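PDB 4ZOY: Sqt1 from Chaetomium thermophilum, which probably serves as a dedicated chaperone in ribosome biogenesis, capturing a newly made ribosomal protein during translation with a WD40 beta-propeller. Local coordinates for residues D12-S17 and A476-F481; Q23-P28 and L95-P100; G87-I92 and D111-V116; E210-H215 and R245-G250; A391-T396 and D408-T413. All blocks are in the same frame, centred on the assembly; numbering follows the deposited sequence.

Interaction 1: residues D12-S17 and A476-F481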
# COMPACT_ATOMS: atom_id res chain seq x y z
N ASP A 12 7.56 19.68 7.94
CA ASP A 12 6.38 20.46 7.62
C ASP A 12 6.49 21.19 6.27
O ASP A 12 5.71 22.10 6.00
CB ASP A 12 6.10 21.48 8.74
CG ASP A 12 7.17 22.55 8.82
OD1 ASP A 12 8.36 22.20 8.74
OD2 ASP A 12 6.80 23.73 8.95
N GLY A 13 7.44 20.77 5.43
CA GLY A 13 7.67 21.42 4.15
C GLY A 13 6.53 21.38 3.14
O GLY A 13 6.36 22.31 2.35
N HIS A 14 5.76 20.30 3.12
CA HIS A 14 4.62 20.24 2.21
C HIS A 14 3.62 21.35 2.52
O HIS A 14 3.35 21.63 3.67
CB HIS A 14 3.92 18.87 2.30
CG HIS A 14 4.75 17.73 1.81
ND1 HIS A 14 4.78 17.35 0.48
CD2 HIS A 14 5.56 16.87 2.46
CE1 HIS A 14 5.58 16.31 0.34
NE2 HIS A 14 6.07 16.00 1.53
N LYS A 15 3.07 21.97 1.48
CA LYS A 15 2.13 23.07 1.72
C LYS A 15 0.71 22.57 1.94
O LYS A 15 -0.12 23.27 2.52
CB LYS A 15 2.15 24.06 0.55
CG LYS A 15 3.50 24.72 0.35
CD LYS A 15 3.46 25.72 -0.79
CE LYS A 15 4.80 26.41 -0.96
NZ LYS A 15 4.76 27.37 -2.10
N ASP A 16 0.42 21.36 1.49
CA ASP A 16 -0.90 20.80 1.70
C ASP A 16 -0.78 19.28 1.79
O ASP A 16 0.32 18.77 2.01
CB ASP A 16 -1.86 21.23 0.57
CG ASP A 16 -3.29 21.36 1.05
OD1 ASP A 16 -3.67 20.81 2.11
OD2 ASP A 16 -4.08 22.05 0.37
N SER A 17 -1.91 18.60 1.64
CA SER A 17 -2.03 17.15 1.85
C SER A 17 -0.84 16.35 1.37
O SER A 17 -0.41 16.47 0.22
CB SER A 17 -3.27 16.62 1.13
OG SER A 17 -4.43 17.36 1.49
N ALA A 476 -0.87 18.21 6.12
CA ALA A 476 0.35 18.69 5.45
C ALA A 476 1.61 18.50 6.28
O ALA A 476 2.61 19.19 6.07
CB ALA A 476 0.21 20.19 5.05
N VAL A 477 1.56 17.55 7.21
CA VAL A 477 2.71 17.28 8.06
C VAL A 477 3.13 15.81 7.91
O VAL A 477 2.30 14.94 7.63
CB VAL A 477 2.42 17.59 9.54
CG1 VAL A 477 3.72 17.68 10.34
CG2 VAL A 477 1.64 18.89 9.67
N VAL A 478 4.43 15.60 8.09
CA VAL A 478 5.07 14.28 8.13
C VAL A 478 5.63 14.11 9.53
O VAL A 478 6.38 14.97 10.01
CB VAL A 478 6.20 14.19 7.10
CG1 VAL A 478 6.95 12.86 7.21
CG2 VAL A 478 5.66 14.40 5.67
N LEU A 479 5.27 13.02 10.22
CA LEU A 479 5.74 12.79 11.58
C LEU A 479 6.57 11.51 11.69
O LEU A 479 6.41 10.60 10.88
CB LEU A 479 4.57 12.72 12.57
CG LEU A 479 3.72 13.99 12.73
CD1 LEU A 479 2.64 13.80 13.77
CD2 LEU A 479 4.64 15.17 13.09
N VAL A 480 7.46 11.47 12.67
CA VAL A 480 8.26 10.29 12.96
C VAL A 480 7.95 9.82 14.36
O VAL A 480 7.99 10.61 15.31
CB VAL A 480 9.77 10.56 12.84
CG1 VAL A 480 10.55 9.28 13.12
CG2 VAL A 480 10.11 11.10 11.45
N PHE A 481 7.63 8.53 14.50
CA PHE A 481 7.31 7.93 15.79
C PHE A 481 8.26 6.76 16.06
O PHE A 481 8.78 6.15 15.12
CB PHE A 481 5.87 7.42 15.81
CG PHE A 481 4.82 8.49 15.64
CD1 PHE A 481 4.59 9.41 16.65
CD2 PHE A 481 4.03 8.54 14.51
CE1 PHE A 481 3.60 10.38 16.51
CE2 PHE A 481 3.04 9.50 14.36
CZ PHE A 481 2.83 10.43 15.36
O HOH W 1 5.15 18.35 5.32
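His14 and Val478 cross obliquely, the imidazole offering its CD2 corner to one methyl of the valine, CG2, at 4.1 Å. His14 points its CB toward the 476-481 segment, with CG anti to the carbonyl carbon (chi1 -67°). Val478, with CG1 anti to its own backbone N, keeps CG2 turned to meet that ring. A branched aliphatic residue suits this place because it can fill space beside the ring while forming part of a strand. The second pairing is of a different kind. Ala476 points its methyl toward the 12-17 segment, and CB comes to rest 3.4 Å from Asp16 O, with Lys15 C a little further off at 3.9 Å; a methyl suits a place this close to the Asp16 carbonyl. The CA of Ala476 also makes a CA-H...O contact with Asp16 O. Water 1 joins the two backbones, accepting from His14 N at 3.0 Å and donating to Ala476 O at 2.8 Å; it serves two polar groups that do not bond to each other directly. The far nitrogen of the ring, NE2, is held by Thr33, and Tyr48 meets the ring edge-to-face, so the imidazole is fixed from several directions. The contact lies where the connection from strand 9-11 to strand 18-23 passes strand 478-482. Strand 9-11 is hydrogen-bonded to 478-482 and completes the sheet otherwise built from the last three strands of the chain, while Thr33, on strand 30-36, belongs to the following sheet.

Interaction 2: residues Q23-P28 and L95-P100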
# COMPACT_ATOMS: atom_id res chain seq x y z
N GLN A 23 9.57 4.07 1.19
CA GLN A 23 10.73 3.82 2.03
C GLN A 23 11.72 2.99 1.25
O GLN A 23 11.34 2.07 0.52
CB GLN A 23 10.30 3.11 3.31
CG GLN A 23 11.41 2.89 4.32
CD GLN A 23 10.85 2.44 5.64
OE1 GLN A 23 9.91 1.64 5.67
NE2 GLN A 23 11.36 2.99 6.73
N HIS A 24 13.00 3.32 1.36
CA HIS A 24 14.04 2.56 0.67
C HIS A 24 14.10 1.14 1.25
O HIS A 24 14.07 0.96 2.46
CB HIS A 24 15.38 3.27 0.81
CG HIS A 24 16.44 2.77 -0.12
ND1 HIS A 24 17.05 1.54 0.03
CD2 HIS A 24 17.01 3.34 -1.20
CE1 HIS A 24 17.94 1.37 -0.93
NE2 HIS A 24 17.95 2.45 -1.68
N PRO A 25 14.16 0.11 0.38
CA PRO A 25 14.07 -1.26 0.90
C PRO A 25 15.30 -1.73 1.68
O PRO A 25 15.19 -2.68 2.45
CB PRO A 25 13.89 -2.11 -0.37
CG PRO A 25 14.47 -1.30 -1.46
CD PRO A 25 14.14 0.14 -1.09
N LEU A 26 16.44 -1.08 1.48
CA LEU A 26 17.66 -1.44 2.19
C LEU A 26 17.98 -0.48 3.34
O LEU A 26 18.58 -0.87 4.33
CB LEU A 26 18.85 -1.48 1.24
CG LEU A 26 18.74 -2.38 0.02
CD1 LEU A 26 20.04 -2.33 -0.77
CD2 LEU A 26 18.39 -3.81 0.42
N TYR A 27 17.57 0.77 3.18
CA TYR A 27 17.93 1.82 4.13
C TYR A 27 16.67 2.51 4.63
O TYR A 27 16.18 3.46 4.01
CB TYR A 27 18.88 2.82 3.47
CG TYR A 27 20.02 2.14 2.75
CD1 TYR A 27 20.96 1.40 3.45
CD2 TYR A 27 20.15 2.22 1.37
CE1 TYR A 27 22.00 0.76 2.80
CE2 TYR A 27 21.19 1.59 0.70
CZ TYR A 27 22.11 0.86 1.43
OH TYR A 27 23.15 0.23 0.78
N PRO A 28 16.13 2.03 5.76
CA PRO A 28 14.82 2.48 6.25
C PRO A 28 14.81 3.97 6.60
O PRO A 28 13.74 4.58 6.69
CB PRO A 28 14.59 1.63 7.50
CG PRO A 28 15.59 0.52 7.43
CD PRO A 28 16.74 1.02 6.65
N LEU A 95 4.26 7.03 -4.68
CA LEU A 95 5.73 6.98 -4.63
C LEU A 95 6.18 5.56 -4.41
O LEU A 95 5.57 4.83 -3.63
CB LEU A 95 6.29 7.83 -3.49
CG LEU A 95 6.22 9.33 -3.68
CD1 LEU A 95 6.37 9.98 -2.31
CD2 LEU A 95 7.31 9.80 -4.63
N THR A 96 7.28 5.18 -5.05
CA THR A 96 7.90 3.93 -4.69
C THR A 96 9.40 3.92 -4.97
O THR A 96 9.86 4.53 -5.94
CB THR A 96 7.22 2.74 -5.40
OG1 THR A 96 7.65 1.51 -4.81
CG2 THR A 96 7.55 2.75 -6.86
N PHE A 97 10.14 3.29 -4.08
CA PHE A 97 11.50 2.85 -4.38
C PHE A 97 11.37 1.48 -5.01
O PHE A 97 10.56 0.67 -4.57
CB PHE A 97 12.37 2.78 -3.12
CG PHE A 97 12.77 4.12 -2.58
CD1 PHE A 97 13.89 4.77 -3.06
CD2 PHE A 97 12.04 4.72 -1.56
CE1 PHE A 97 14.27 6.01 -2.55
CE2 PHE A 97 12.42 5.96 -1.05
CZ PHE A 97 13.53 6.60 -1.55
N THR A 98 12.17 1.19 -6.02
CA THR A 98 12.07 -0.12 -6.65
C THR A 98 12.69 -1.23 -5.81
O THR A 98 13.54 -0.99 -4.95
CB THR A 98 12.70 -0.13 -8.05
OG1 THR A 98 14.05 0.38 -7.98
CG2 THR A 98 11.88 0.71 -9.01
N LEU A 99 12.21 -2.45 -6.04
CA LEU A 99 12.80 -3.66 -5.48
C LEU A 99 13.79 -4.21 -6.51
O LEU A 99 13.60 -4.01 -7.71
CB LEU A 99 11.71 -4.68 -5.16
CG LEU A 99 10.74 -4.28 -4.04
CD1 LEU A 99 9.59 -5.26 -3.97
CD2 LEU A 99 11.47 -4.19 -2.69
N PRO A 100 14.83 -4.91 -6.05
CA PRO A 100 15.11 -5.29 -4.66
C PRO A 100 15.91 -4.30 -3.83
O PRO A 100 15.94 -4.47 -2.61
CB PRO A 100 15.92 -6.59 -4.82
CG PRO A 100 16.68 -6.36 -6.08
CD PRO A 100 15.71 -5.63 -6.99
O HOH W 2 8.93 1.75 -1.93
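Phe97 lies with one face beneath His24, and here the packing is tight: His24 CA stands 3.7 Å above the ring plane, offset toward the rim, and His24 CB sits almost on the ring normal in a CH-pi contact. Phe97 CD2 comes within 3.3 Å of Gln23 C, so the ring also lies close against the peptide between Gln23 and His24. The imidazole itself is turned obliquely to the phenyl, its CD2 reaching Phe97 CD1 at 3.9 Å. His24 suits the place because its other side organises its own turn: ND1 accepts from Leu26 N in the ring plane at 3.1 Å, and at longer range from Tyr27 N, well out of that plane. Its proton is therefore likely to sit on NE2. Pro25, rigid and apolar, extends the close packing, with CD 3.8 Å from Phe97 CB and CG 3.6 Å from Thr98 O. Beyond this the fit slackens. Pro25 CB meets Leu99 CD2 at 3.9 Å, and Leu26 CD2 only approaches the carbonyl of Pro100, an exposed residue that follows a cis peptide bond. On the polar margin, water 2 accepts from Phe97 N at 2.9 Å and gives a weak bond to Gln23 O. Ala22, Ile30 and Ala32 pack further round Phe97, completing a hydrophobic join between successive blades, where the loop after strand 18-23 meets strand 92-97, as expected of a WD40 beta-propeller.

Interaction 3: residues G87-I92 and D111-V116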
# COMPACT_ATOMS: atom_id res chain seq x y z
N GLY A 87 8.29 18.89 -10.85
CA GLY A 87 7.87 18.51 -12.18
C GLY A 87 6.44 18.04 -12.29
O GLY A 87 5.90 17.93 -13.39
N HIS A 88 5.80 17.76 -11.16
CA HIS A 88 4.40 17.38 -11.19
C HIS A 88 3.52 18.62 -11.15
O HIS A 88 3.69 19.49 -10.29
CB HIS A 88 4.06 16.43 -10.04
CG HIS A 88 4.63 15.06 -10.21
ND1 HIS A 88 4.01 14.09 -10.98
CD2 HIS A 88 5.75 14.49 -9.71
CE1 HIS A 88 4.74 12.99 -10.94
NE2 HIS A 88 5.80 13.20 -10.18
N THR A 89 2.58 18.69 -12.09
CA THR A 89 1.72 19.85 -12.24
C THR A 89 0.40 19.64 -11.51
O THR A 89 -0.49 20.49 -11.54
CB THR A 89 1.46 20.15 -13.73
OG1 THR A 89 0.96 18.97 -14.38
CG2 THR A 89 2.76 20.58 -14.41
N ASP A 90 0.29 18.50 -10.84
CA ASP A 90 -0.85 18.21 -9.99
C ASP A 90 -0.30 17.33 -8.88
O ASP A 90 0.87 16.95 -8.94
CB ASP A 90 -1.97 17.51 -10.77
CG ASP A 90 -3.34 17.66 -10.12
OD1 ASP A 90 -3.42 18.03 -8.93
OD2 ASP A 90 -4.35 17.40 -10.81
N SER A 91 -1.11 17.01 -7.89
CA SER A 91 -0.65 16.31 -6.68
C SER A 91 0.13 15.04 -6.94
O SER A 91 -0.24 14.25 -7.80
CB SER A 91 -1.84 15.96 -5.80
OG SER A 91 -2.63 17.11 -5.55
N ILE A 92 1.21 14.84 -6.20
CA ILE A 92 1.84 13.51 -6.19
C ILE A 92 0.96 12.57 -5.38
O ILE A 92 0.62 12.87 -4.24
CB ILE A 92 3.26 13.53 -5.60
CG1 ILE A 92 4.17 14.40 -6.48
CG2 ILE A 92 3.79 12.09 -5.50
CD1 ILE A 92 5.62 14.46 -6.02
N ASP A 111 -1.50 14.20 -12.32
CA ASP A 111 -1.29 14.69 -13.67
C ASP A 111 -0.96 13.54 -14.63
O ASP A 111 -0.76 13.76 -15.83
CB ASP A 111 -0.17 15.74 -13.70
CG ASP A 111 1.13 15.27 -13.03
OD1 ASP A 111 1.25 14.08 -12.64
OD2 ASP A 111 2.06 16.09 -12.90
N GLY A 112 -0.89 12.33 -14.11
CA GLY A 112 -0.58 11.17 -14.93
C GLY A 112 0.90 10.98 -15.19
O GLY A 112 1.32 10.01 -15.84
N ARG A 113 1.72 11.92 -14.71
CA ARG A 113 3.16 11.82 -14.92
C ARG A 113 3.79 10.78 -14.00
O ARG A 113 3.53 10.76 -12.79
CB ARG A 113 3.84 13.17 -14.69
CG ARG A 113 3.39 14.26 -15.63
CD ARG A 113 4.11 15.56 -15.31
NE ARG A 113 3.29 16.73 -15.65
CZ ARG A 113 3.33 17.33 -16.83
NH1 ARG A 113 4.14 16.89 -17.77
NH2 ARG A 113 2.56 18.38 -17.06
N MET A 114 4.62 9.93 -14.59
CA MET A 114 5.47 9.04 -13.84
C MET A 114 6.91 9.51 -14.01
O MET A 114 7.47 9.44 -15.11
CB MET A 114 5.31 7.59 -14.31
CG MET A 114 6.15 6.61 -13.52
SD MET A 114 6.06 4.88 -14.06
CE MET A 114 6.97 4.97 -15.62
N ARG A 115 7.51 10.01 -12.94
CA ARG A 115 8.88 10.52 -13.02
C ARG A 115 9.83 9.54 -12.37
O ARG A 115 9.62 9.09 -11.24
CB ARG A 115 8.99 11.90 -12.37
CG ARG A 115 8.19 12.93 -13.13
CD ARG A 115 8.25 14.32 -12.51
NE ARG A 115 9.60 14.85 -12.42
CZ ARG A 115 10.22 15.51 -13.40
NH1 ARG A 115 9.60 15.69 -14.56
NH2 ARG A 115 11.45 15.97 -13.22
N VAL A 116 10.89 9.20 -13.11
CA VAL A 116 11.85 8.19 -12.69
C VAL A 116 13.20 8.81 -12.33
O VAL A 116 13.82 9.50 -13.15
CB VAL A 116 12.05 7.13 -13.79
CG1 VAL A 116 13.12 6.13 -13.38
CG2 VAL A 116 10.73 6.44 -14.13
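The His88 ring carries Arg115 CD over one face, 3.5 Å above its plane, and has Asp111 and Arg113 O at its edge. The Arg115 guanidinium in turn has Gly87 CA over a face; a side chain on Gly87 would run into Arg115 CZ. The Arg113 guanidinium is met at its edge by Thr89 OG1, which accepts from NH2 at 3.2 Å, and by Asp111 OD2. Asp111 is the acceptor for both segments. His88 ND1 donates to the syn lone pair of OD1 at 3.2 Å, nearly straight (170°), while Arg113 N reaches the same oxygen from above the carboxylate plane and closes an Asx turn. OD2 takes Thr89 N at 2.8 Å and, in a salt bridge, a weak hydrogen bond from Arg113 NE. Asp111 CG lies between its backbone N and carbonyl carbon (chi1 52°), a crowded position that keeps CG close to its own backbone, where OD1 can take Arg113 N. Glu135 pairs with both arginines. His88 NE2 bonds to Ser107, so aspartate, histidine and serine form the hydrogen-bonded network typical of WD repeats, with His88 in the Gly-His pair and Tyr117 at the place usually held by tryptophan.

Interaction 4: residues E210-H215 and R245-G250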
# COMPACT_ATOMS: atom_id res chain seq x y z
N GLU A 210 -13.42 0.38 -9.25
CA GLU A 210 -14.73 0.92 -8.89
C GLU A 210 -15.86 0.24 -9.66
O GLU A 210 -16.99 0.22 -9.20
CB GLU A 210 -14.78 2.43 -9.15
CG GLU A 210 -13.96 3.24 -8.18
CD GLU A 210 -14.08 4.74 -8.40
OE1 GLU A 210 -14.92 5.18 -9.21
OE2 GLU A 210 -13.30 5.48 -7.76
N ASP A 211 -15.55 -0.31 -10.83
CA ASP A 211 -16.57 -0.95 -11.67
C ASP A 211 -16.89 -2.38 -11.23
O ASP A 211 -17.66 -3.09 -11.88
CB ASP A 211 -16.14 -0.90 -13.16
CG ASP A 211 -15.21 -2.05 -13.56
OD1 ASP A 211 -14.65 -2.77 -12.70
OD2 ASP A 211 -15.01 -2.22 -14.78
N GLU A 212 -16.26 -2.79 -10.12
CA GLU A 212 -16.51 -4.05 -9.40
C GLU A 212 -15.72 -5.24 -9.96
O GLU A 212 -15.87 -6.36 -9.48
CB GLU A 212 -18.02 -4.36 -9.35
CG GLU A 212 -18.78 -3.23 -8.65
CD GLU A 212 -20.29 -3.31 -8.76
OE1 GLU A 212 -20.83 -4.43 -8.91
OE2 GLU A 212 -20.95 -2.25 -8.65
N SER A 213 -14.85 -5.00 -10.94
CA SER A 213 -14.07 -6.10 -11.51
C SER A 213 -12.72 -6.34 -10.81
O SER A 213 -12.11 -5.43 -10.23
CB SER A 213 -13.85 -5.91 -13.01
OG SER A 213 -13.13 -4.72 -13.30
N LEU A 214 -12.31 -7.60 -10.87
CA LEU A 214 -10.99 -8.08 -10.44
C LEU A 214 -10.32 -8.75 -11.62
O LEU A 214 -10.92 -9.63 -12.23
CB LEU A 214 -11.11 -9.08 -9.29
CG LEU A 214 -9.94 -10.04 -9.02
CD1 LEU A 214 -8.75 -9.29 -8.39
CD2 LEU A 214 -10.35 -11.19 -8.12
N HIS A 215 -9.10 -8.35 -11.95
CA HIS A 215 -8.31 -9.04 -12.95
C HIS A 215 -6.95 -9.38 -12.36
O HIS A 215 -6.35 -8.55 -11.67
CB HIS A 215 -8.16 -8.22 -14.22
CG HIS A 215 -9.46 -7.95 -14.90
ND1 HIS A 215 -10.14 -8.94 -15.59
CD2 HIS A 215 -10.24 -6.85 -14.95
CE1 HIS A 215 -11.27 -8.43 -16.06
NE2 HIS A 215 -11.35 -7.17 -15.68
N ARG A 245 -22.04 -14.05 -7.66
CA ARG A 245 -21.46 -14.50 -6.41
C ARG A 245 -20.24 -13.63 -6.05
O ARG A 245 -19.76 -13.64 -4.91
CB ARG A 245 -21.10 -15.99 -6.51
CG ARG A 245 -20.25 -16.54 -5.41
CD ARG A 245 -20.90 -16.24 -4.07
NE ARG A 245 -20.05 -16.64 -2.96
CZ ARG A 245 -20.39 -16.53 -1.69
NH1 ARG A 245 -21.55 -15.97 -1.36
NH2 ARG A 245 -19.56 -16.94 -0.73
N PHE A 246 -19.80 -12.82 -7.01
CA PHE A 246 -18.61 -12.00 -6.81
C PHE A 246 -18.94 -10.52 -6.65
O PHE A 246 -18.24 -9.80 -5.94
CB PHE A 246 -17.65 -12.16 -7.99
CG PHE A 246 -16.41 -11.33 -7.85
CD1 PHE A 246 -15.44 -11.69 -6.93
CD2 PHE A 246 -16.21 -10.19 -8.63
CE1 PHE A 246 -14.30 -10.94 -6.76
CE2 PHE A 246 -15.05 -9.43 -8.47
CZ PHE A 246 -14.10 -9.81 -7.53
N ALA A 247 -20.00 -10.08 -7.32
CA ALA A 247 -20.31 -8.66 -7.45
C ALA A 247 -20.46 -7.95 -6.11
O ALA A 247 -21.24 -8.35 -5.25
CB ALA A 247 -21.59 -8.49 -8.26
N VAL A 248 -19.69 -6.88 -5.94
CA VAL A 248 -19.80 -6.04 -4.76
C VAL A 248 -20.36 -4.69 -5.18
O VAL A 248 -19.65 -3.86 -5.74
CB VAL A 248 -18.44 -5.85 -4.04
CG1 VAL A 248 -18.57 -4.83 -2.92
CG2 VAL A 248 -17.95 -7.17 -3.50
N GLU A 249 -21.65 -4.48 -4.95
CA GLU A 249 -22.29 -3.25 -5.40
C GLU A 249 -21.66 -2.02 -4.75
O GLU A 249 -21.56 -1.93 -3.52
CB GLU A 249 -23.80 -3.28 -5.10
CG GLU A 249 -24.54 -2.07 -5.64
CD GLU A 249 -26.05 -2.23 -5.60
OE1 GLU A 249 -26.55 -2.95 -4.71
OE2 GLU A 249 -26.74 -1.64 -6.46
N GLY A 250 -21.22 -1.08 -5.58
CA GLY A 250 -20.59 0.13 -5.11
C GLY A 250 -19.10 0.14 -5.39
O GLY A 250 -18.44 1.17 -5.26
O HOH W 3 -17.12 -7.06 -7.11
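The tight turn between strands 204-209 and 214-218 of a WD blade here faces the connection to the next blade, with Glu212 and Leu214 meeting residues 246-250. Glu212 has positive phi (85°), at a turn position that is glycine in many WD repeats, and its side chain runs extended beyond CG toward the connection. The carboxylate passes close to Val248 O, 3.1 Å from Glu212 CG, without bonding to it, both being acceptors; its OE2 accepts from Gly250 N at 3.3 Å. That donor stands well above the carboxylate plane. Gly250 suits its place by its positive phi, at which a side chain would jam against the carbonyl O of Glu249; its N-H supplies the bond. An alanine in place of Glu212 would probably leave Gly250 N without this partner and open a gap beside Val248 O. Deeper in, Phe246 points its CB toward the turn, with CG anti to the backbone N (chi1 180°). Glu212 O lies at the ring edge, 3.3 Å from CE2, and Leu214 crosses the phenylalanine at about a right angle, its CB 3.5 Å from Phe246 CZ. Val264, Val266 and Val276 continue this apolar packing into the next sheet. Water 3 ties the backbones together, donating to Glu212 O at 2.8 Å and to Phe246 O, and accepting from Val248 N at 2.8 Å. The turn itself is braced by Asp211 OD1, which takes Ser213 N, while Asp211 OD2 bonds to Thr190: an Asx turn at the place of the aspartate that holds this tight turn in WD repeats.

Interaction 5: residues A391-T396 and D408-T413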
# COMPACT_ATOMS: atom_id res chain seq x y z
N ALA A 391 5.96 -12.57 15.68
CA ALA A 391 5.96 -12.57 14.22
C ALA A 391 4.59 -12.93 13.67
O ALA A 391 4.01 -13.95 14.03
CB ALA A 391 7.01 -13.54 13.70
N GLY A 392 4.09 -12.07 12.80
CA GLY A 392 2.81 -12.28 12.14
C GLY A 392 1.59 -11.79 12.91
O GLY A 392 0.50 -11.78 12.36
N TRP A 393 1.77 -11.37 14.15
CA TRP A 393 0.61 -11.05 15.01
C TRP A 393 0.45 -9.57 15.32
O TRP A 393 -0.53 -9.18 15.95
CB TRP A 393 0.71 -11.83 16.33
CG TRP A 393 0.59 -13.29 16.11
CD1 TRP A 393 1.61 -14.20 16.14
CD2 TRP A 393 -0.60 -14.02 15.81
NE1 TRP A 393 1.12 -15.46 15.89
CE2 TRP A 393 -0.23 -15.38 15.68
CE3 TRP A 393 -1.94 -13.67 15.64
CZ2 TRP A 393 -1.16 -16.38 15.39
CZ3 TRP A 393 -2.86 -14.66 15.34
CH2 TRP A 393 -2.46 -16.00 15.22
N LEU A 394 1.40 -8.76 14.87
CA LEU A 394 1.40 -7.33 15.17
C LEU A 394 1.00 -6.52 13.94
O LEU A 394 1.63 -6.60 12.88
CB LEU A 394 2.77 -6.91 15.69
CG LEU A 394 3.07 -7.33 17.13
CD1 LEU A 394 4.54 -7.10 17.45
CD2 LEU A 394 2.17 -6.59 18.11
N LEU A 395 -0.05 -5.73 14.11
CA LEU A 395 -0.64 -4.95 13.02
C LEU A 395 -0.59 -3.48 13.34
O LEU A 395 -1.02 -3.05 14.42
CB LEU A 395 -2.10 -5.38 12.79
CG LEU A 395 -2.79 -4.72 11.60
CD1 LEU A 395 -2.45 -5.48 10.33
CD2 LEU A 395 -4.30 -4.68 11.81
N THR A 396 -0.07 -2.69 12.41
CA THR A 396 -0.10 -1.23 12.54
C THR A 396 -1.21 -0.66 11.68
O THR A 396 -1.41 -1.10 10.54
CB THR A 396 1.23 -0.63 12.12
OG1 THR A 396 2.27 -1.27 12.86
CG2 THR A 396 1.29 0.88 12.42
N ASP A 408 -2.10 -6.17 18.83
CA ASP A 408 -1.74 -7.57 19.03
C ASP A 408 -2.96 -8.40 18.66
O ASP A 408 -3.99 -8.34 19.34
CB ASP A 408 -1.31 -7.76 20.50
CG ASP A 408 -1.21 -9.22 20.93
OD1 ASP A 408 -1.29 -10.15 20.11
OD2 ASP A 408 -1.03 -9.40 22.16
N LEU A 409 -2.86 -9.16 17.58
CA LEU A 409 -4.03 -9.86 17.03
C LEU A 409 -4.14 -11.31 17.49
O LEU A 409 -4.90 -12.08 16.91
CB LEU A 409 -4.01 -9.81 15.50
CG LEU A 409 -4.03 -8.40 14.88
CD1 LEU A 409 -4.15 -8.51 13.37
CD2 LEU A 409 -5.15 -7.53 15.45
N ARG A 410 -3.38 -11.70 18.51
CA ARG A 410 -3.48 -13.09 18.98
C ARG A 410 -4.83 -13.40 19.61
O ARG A 410 -5.29 -14.54 19.55
CB ARG A 410 -2.36 -13.39 19.98
CG ARG A 410 -0.99 -13.43 19.36
CD ARG A 410 0.08 -13.58 20.44
NE ARG A 410 0.07 -12.45 21.36
CZ ARG A 410 0.73 -12.41 22.51
NH1 ARG A 410 1.44 -13.45 22.91
NH2 ARG A 410 0.67 -11.33 23.28
N GLY A 411 -5.45 -12.41 20.24
CA GLY A 411 -6.73 -12.60 20.90
C GLY A 411 -7.90 -12.87 19.97
O GLY A 411 -7.79 -12.74 18.75
N GLY A 412 -9.04 -13.26 20.55
CA GLY A 412 -10.24 -13.49 19.77
C GLY A 412 -10.61 -14.96 19.65
O GLY A 412 -10.00 -15.82 20.28
N THR A 413 -11.63 -15.23 18.84
CA THR A 413 -12.12 -16.59 18.63
C THR A 413 -11.29 -17.30 17.57
O THR A 413 -11.46 -17.05 16.37
CB THR A 413 -13.61 -16.60 18.24
OG1 THR A 413 -13.83 -15.65 17.19
CG2 THR A 413 -14.47 -16.23 19.43
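At the open end of the hairpin formed by strands 394-399 and 404-408, the Trp-Asp signature that gives WD repeats their name supplies Asp408, which pairs with Leu394 as an antiparallel, non-hydrogen-bonded pair. Just past it Leu409 N donates to Trp393 O at 2.8 Å, nearly along the C=O axis. The side chains of Leu409 and Arg410 then divide the work. Leu409 CD1 packs on Leu395 CB at 3.8 Å, on the side where Val379 and Phe381 supply further apolar cover. Arg410 lays its CG over one face of the indole, 3.5 Å above the plane and nearest Trp393 CG and CD2, a CH-pi contact with the five-membered ring. Leu409 O lies obliquely near the six-membered ring, 3.6 Å from Trp393 CE3. An alanine in place of Trp393 would probably take away the indole face under Arg410 CG and open a gap there, though Asp408 would still grip the guanidinium. In that grip Arg410 NE reaches OD1 at 2.9 Å and NH2 reaches OD2 at 2.8 Å, a side-on pair of bonds. OD1 also takes Arg410 N, from the opposite face of its plane, making an Asx turn. NE and NH2 of the guanidinium thus bind the carboxylate while CG lies over the indole, which implies that the tryptophan contact is carried by C-H groups and the charge is probably neutralised within the turn.

Eight four-stranded antiparallel sheets follow one another round the ring of this propeller, and the five contacts sample them. Interaction 1 joins residues near the two ends of the chain, and the other four fall between its segments; it belongs to the closure in which strand 9-11 completes the last sheet. Interactions 2 and 3 have alternating segments and both reach the sheet of strands 92-97 to 129-136, their centres 19 Å apart. Interactions 4 and 5 follow in series on later blades. Interactions 3 and 5, centres 38 Å apart, lie on opposite sides of the chain's centre, as do 1 and 4. They thus include contacts within blades, between neighbouring blades and at the closure of the ring.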